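Local coordinates for DsbA family protein (Salmonella typhimurium, PDB 7JVE) that works as a trimeric thioredoxin-like enzyme of a fimbrial operon that has both thiol oxidase and disulfide isomerase activities, at residues A[80-85]-A[222-227]; A[74-79]-A[113-118]. All coordinates share one frame; numbering follows the deposited sequence.

Interaction 1: residues A[80-85]-A[222-227]; sequences NEAKAA and MPQTQD
Asn80 enters the contact through its backbone: its carbonyl O receives Gln224 NE2 at 3.0 Å, the donor standing above the carbonyl plane. Two residues on, Ala82 O takes the same nitrogen more directly, 2.7 Å from Gln224 NE2, on a lone pair and in the plane of the amide. One carboxamide thus grips two carbonyls of the loop that leads into strand 84-90, a clear example of a side chain tying a loop to the end of a sheet. Gln224 CG lies beside its own backbone N, and a bend at chi2 (-147°) turns the amide into place, with OE1 bonded to Arg115. Lys83 bonds through NZ to Lys253 O, and its carbonyl O accepts Gln224 N at 3.0 Å and a water that also binds Thr225 N. Regular antiparallel pairing follows. Ala84 and Pro223 form a non-hydrogen-bonded pair with diverging side chains; Ala85 N then reaches Met222 O at 2.9 Å, almost head-on to the carbonyl, and Met222 N returns to Ala85 O at 3.1 Å. Ala85 CB rests on Gln224 CG. Strands 84-90 and 218-223 of the thioredoxin-fold sheet meet here, helix 242-253 packing on Ala84 and helix 66-69 on Met222.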
# COMPACT_ATOMS: atom_id res chain seq x y z
N ASN A 80 19.83 16.82 -32.62
CA ASN A 80 20.69 15.67 -32.36
C ASN A 80 21.87 16.03 -31.48
O ASN A 80 22.35 15.19 -30.72
CB ASN A 80 21.21 15.05 -33.66
CG ASN A 80 20.09 14.62 -34.58
OD1 ASN A 80 19.11 13.98 -34.16
ND2 ASN A 80 20.24 14.95 -35.86
N GLU A 81 22.37 17.27 -31.59
CA GLU A 81 23.48 17.77 -30.80
C GLU A 81 23.02 18.65 -29.65
O GLU A 81 23.82 19.45 -29.13
CB GLU A 81 24.46 18.55 -31.68
CG GLU A 81 25.07 17.78 -32.85
CD GLU A 81 25.56 16.39 -32.45
OE1 GLU A 81 25.72 16.14 -31.23
OE2 GLU A 81 25.78 15.55 -33.36
N ALA A 82 21.76 18.54 -29.24
CA ALA A 82 21.28 19.24 -28.05
C ALA A 82 22.27 19.08 -26.90
O ALA A 82 22.93 18.05 -26.73
CB ALA A 82 19.92 18.70 -27.60
N LYS A 83 22.33 20.12 -26.06
CA LYS A 83 23.26 20.06 -24.94
C LYS A 83 22.74 19.12 -23.86
O LYS A 83 23.54 18.48 -23.17
CB LYS A 83 23.51 21.44 -24.33
CG LYS A 83 24.68 21.38 -23.35
CD LYS A 83 25.08 22.69 -22.74
CE LYS A 83 26.39 22.54 -21.93
NZ LYS A 83 26.73 23.83 -21.24
N ALA A 84 21.41 18.98 -23.74
CA ALA A 84 20.82 18.07 -22.77
C ALA A 84 19.90 17.05 -23.46
O ALA A 84 19.22 17.36 -24.45
CB ALA A 84 20.02 18.81 -21.70
N ALA A 85 19.88 15.85 -22.89
CA ALA A 85 18.99 14.79 -23.34
C ALA A 85 18.15 14.26 -22.18
O ALA A 85 18.57 14.23 -21.02
CB ALA A 85 19.78 13.64 -23.97
N MET A 222 20.59 14.10 -18.70
CA MET A 222 22.04 14.19 -18.66
C MET A 222 22.53 15.06 -19.80
O MET A 222 21.87 15.13 -20.85
CB MET A 222 22.67 12.79 -18.73
CG MET A 222 22.42 12.11 -20.05
SD MET A 222 22.89 10.37 -20.08
CE MET A 222 24.49 10.39 -19.25
N PRO A 223 23.67 15.73 -19.64
CA PRO A 223 24.32 16.38 -20.78
C PRO A 223 24.77 15.33 -21.78
O PRO A 223 25.11 14.20 -21.43
CB PRO A 223 25.52 17.11 -20.16
CG PRO A 223 25.29 17.07 -18.68
CD PRO A 223 24.49 15.83 -18.42
N GLN A 224 24.77 15.72 -23.06
CA GLN A 224 25.16 14.77 -24.08
C GLN A 224 26.68 14.67 -24.23
O GLN A 224 27.19 13.60 -24.54
CB GLN A 224 24.52 15.15 -25.41
CG GLN A 224 22.99 15.01 -25.46
CD GLN A 224 22.52 14.60 -26.83
OE1 GLN A 224 22.25 13.44 -27.08
NE2 GLN A 224 22.44 15.57 -27.75
N THR A 225 27.40 15.78 -24.00
CA THR A 225 28.85 15.77 -24.15
C THR A 225 29.45 15.05 -22.96
O THR A 225 29.09 15.31 -21.81
CB THR A 225 29.43 17.18 -24.16
OG1 THR A 225 29.19 17.77 -22.88
CG2 THR A 225 28.77 18.02 -25.26
N GLN A 226 30.41 14.17 -23.23
CA GLN A 226 30.82 13.22 -22.22
C GLN A 226 31.61 13.99 -21.16
O GLN A 226 32.77 14.37 -21.37
CB GLN A 226 31.58 12.04 -22.79
CG GLN A 226 31.33 10.87 -21.84
CD GLN A 226 31.97 9.56 -22.22
OE1 GLN A 226 32.82 9.49 -23.11
NE2 GLN A 226 31.44 8.48 -21.64
N ASP A 227 30.95 14.25 -20.04
CA ASP A 227 31.43 14.99 -18.89
C ASP A 227 31.10 14.12 -17.69
O ASP A 227 29.98 13.60 -17.59
CB ASP A 227 30.73 16.35 -18.80
CG ASP A 227 31.38 17.29 -17.81
OD1 ASP A 227 32.62 17.30 -17.71
OD2 ASP A 227 30.63 18.04 -17.14
O HOH W 1 26.20 18.48 -23.55

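Interaction 2: residues A[74-79]-A[113-118]; sequences SPSVGP and DTRFIF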
# COMPACT_ATOMS: atom_id res chain seq x y z
N SER A 74 17.95 5.20 -31.61
CA SER A 74 16.66 5.30 -30.92
C SER A 74 15.88 6.49 -31.46
O SER A 74 16.45 7.53 -31.77
CB SER A 74 16.87 5.48 -29.42
OG SER A 74 17.55 4.35 -28.89
N PRO A 75 14.57 6.37 -31.62
CA PRO A 75 13.80 7.54 -32.06
C PRO A 75 14.00 8.69 -31.08
O PRO A 75 14.04 8.49 -29.87
CB PRO A 75 12.35 7.04 -32.08
CG PRO A 75 12.43 5.55 -32.01
CD PRO A 75 13.74 5.19 -31.34
N SER A 76 14.10 9.90 -31.62
CA SER A 76 14.18 11.08 -30.77
C SER A 76 13.53 12.26 -31.48
O SER A 76 13.24 12.22 -32.67
CB SER A 76 15.63 11.42 -30.41
OG SER A 76 16.37 11.81 -31.55
N VAL A 77 13.23 13.29 -30.69
CA VAL A 77 12.90 14.61 -31.19
C VAL A 77 13.83 15.60 -30.49
O VAL A 77 14.45 15.28 -29.47
CB VAL A 77 11.43 15.00 -30.95
CG1 VAL A 77 10.50 14.06 -31.74
CG2 VAL A 77 11.12 15.02 -29.44
N GLY A 78 13.89 16.81 -31.03
CA GLY A 78 14.85 17.79 -30.58
C GLY A 78 16.16 17.63 -31.34
O GLY A 78 16.38 16.64 -32.04
N PRO A 79 17.05 18.61 -31.21
CA PRO A 79 18.29 18.58 -32.01
C PRO A 79 19.19 17.42 -31.61
O PRO A 79 19.29 17.06 -30.43
CB PRO A 79 18.95 19.94 -31.71
CG PRO A 79 18.21 20.54 -30.56
CD PRO A 79 16.91 19.82 -30.37
N ASP A 113 14.91 22.89 -27.64
CA ASP A 113 16.36 22.83 -27.72
C ASP A 113 16.94 21.56 -27.12
O ASP A 113 18.16 21.37 -27.18
CB ASP A 113 16.93 24.04 -26.98
CG ASP A 113 16.56 24.04 -25.49
OD1 ASP A 113 17.47 24.27 -24.65
OD2 ASP A 113 15.38 23.77 -25.15
N THR A 114 16.11 20.70 -26.53
CA THR A 114 16.56 19.53 -25.79
C THR A 114 16.17 18.27 -26.56
O THR A 114 15.14 18.23 -27.22
CB THR A 114 15.95 19.54 -24.38
OG1 THR A 114 16.51 20.61 -23.61
CG2 THR A 114 16.18 18.22 -23.64
N ARG A 115 17.02 17.26 -26.48
CA ARG A 115 16.79 16.02 -27.20
C ARG A 115 16.02 15.03 -26.31
O ARG A 115 16.43 14.76 -25.18
CB ARG A 115 18.13 15.41 -27.64
CG ARG A 115 18.00 14.22 -28.57
CD ARG A 115 19.35 13.63 -28.93
NE ARG A 115 19.20 12.39 -29.68
CZ ARG A 115 20.00 11.34 -29.55
NH1 ARG A 115 21.02 11.38 -28.70
NH2 ARG A 115 19.77 10.23 -30.26
N PHE A 116 14.92 14.50 -26.84
CA PHE A 116 14.11 13.52 -26.13
C PHE A 116 14.22 12.18 -26.86
O PHE A 116 13.89 12.08 -28.05
CB PHE A 116 12.66 13.97 -26.01
CG PHE A 116 12.47 15.16 -25.10
CD1 PHE A 116 12.76 16.45 -25.55
CD2 PHE A 116 11.99 15.00 -23.79
CE1 PHE A 116 12.58 17.56 -24.72
CE2 PHE A 116 11.80 16.10 -22.96
CZ PHE A 116 12.10 17.39 -23.42
N ILE A 117 14.74 11.18 -26.16
CA ILE A 117 15.06 9.87 -26.72
C ILE A 117 14.07 8.86 -26.15
O ILE A 117 13.80 8.86 -24.94
CB ILE A 117 16.52 9.49 -26.39
CG1 ILE A 117 17.46 10.62 -26.84
CG2 ILE A 117 16.87 8.16 -27.03
CD1 ILE A 117 18.95 10.31 -26.67
N PHE A 118 13.55 8.01 -27.01
CA PHE A 118 12.47 7.08 -26.66
C PHE A 118 13.02 5.65 -26.60
O PHE A 118 13.47 5.11 -27.61
CB PHE A 118 11.34 7.18 -27.69
CG PHE A 118 10.61 8.51 -27.64
CD1 PHE A 118 11.13 9.63 -28.27
CD2 PHE A 118 9.40 8.64 -26.95
CE1 PHE A 118 10.46 10.86 -28.23
CE2 PHE A 118 8.72 9.86 -26.90
CZ PHE A 118 9.26 10.98 -27.53
O HOH W 2 17.94 9.76 -32.22
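Asp113 and Thr114 open the contact with carbonyl groups. Asp113 O lies beside Pro79 CG, and Thr114 O faces Gly78 CA at 3.4 Å in a CA-H...O contact; the positive phi of Gly78 (88°) sets the side where a side chain would stand against Thr114 O, and having none lets the strands come this close. Arg115 leaves the backbone with CG anti to N (chi1 -172°) and runs extended, its CB 3.4 Å from Pro79 O. Ile117 CD1 lies over the rim of one guanidinium face. At the edge, in plane, a water accepts from Arg115 NH2 at 2.7 Å and donates to Ser74 O and Ser76 OG. NH1 goes to Gln224 OE1 and Leu70 O and NH2 also to Ser71 O, a collar of oxygens consistent with a charged, buried group held in one orientation. Phe116 and Val77 make the hydrogen-bonded antiparallel pair: Phe116 N to Val77 O is 2.8 Å, Val77 N to Phe116 O 3.0 Å. Ile117 sits opposite Ser76 in the non-hydrogen-bonded pair, and its CG2 meets Ser74 CB at 3.6 Å. Phe118 N closes the series on Pro75 O at 2.9 Å, and that same oxygen lies at the edge of the Phe118 ring. Short strand 76-77 thereby borders strand 115-120, whose far neighbour is 84-90; Val77 and Phe116 pack on Ile108 of helix 95-110, and Phe118 meets Tyr150 and His154 of helix 147-159 edge-to-face.

Overall arrangement
Followed from the N terminus, segments 74-79 and 80-85 come in direct succession, yet they join different strand pairs: 76-77 with 115-120, and 84-90 with 218-223, with 84-90 the central strand. Interaction 2 closes first, at 113-118, around a beta-alpha-beta crossover: strand 84-90, helix 95-110 with the CxxC pair Cys94 and Cys97 at its start, and strand 115-120. Interaction 1 opens within that loop and closes only at 222-227, after the helices between 128 and 210, so the two cross. Strands 84-90 and 115-120 run side by side, Ala84 O bonding Arg115 N, and the Gln224 side chain joins the contacts directly. Together they span four strands, as in a thioredoxin fold.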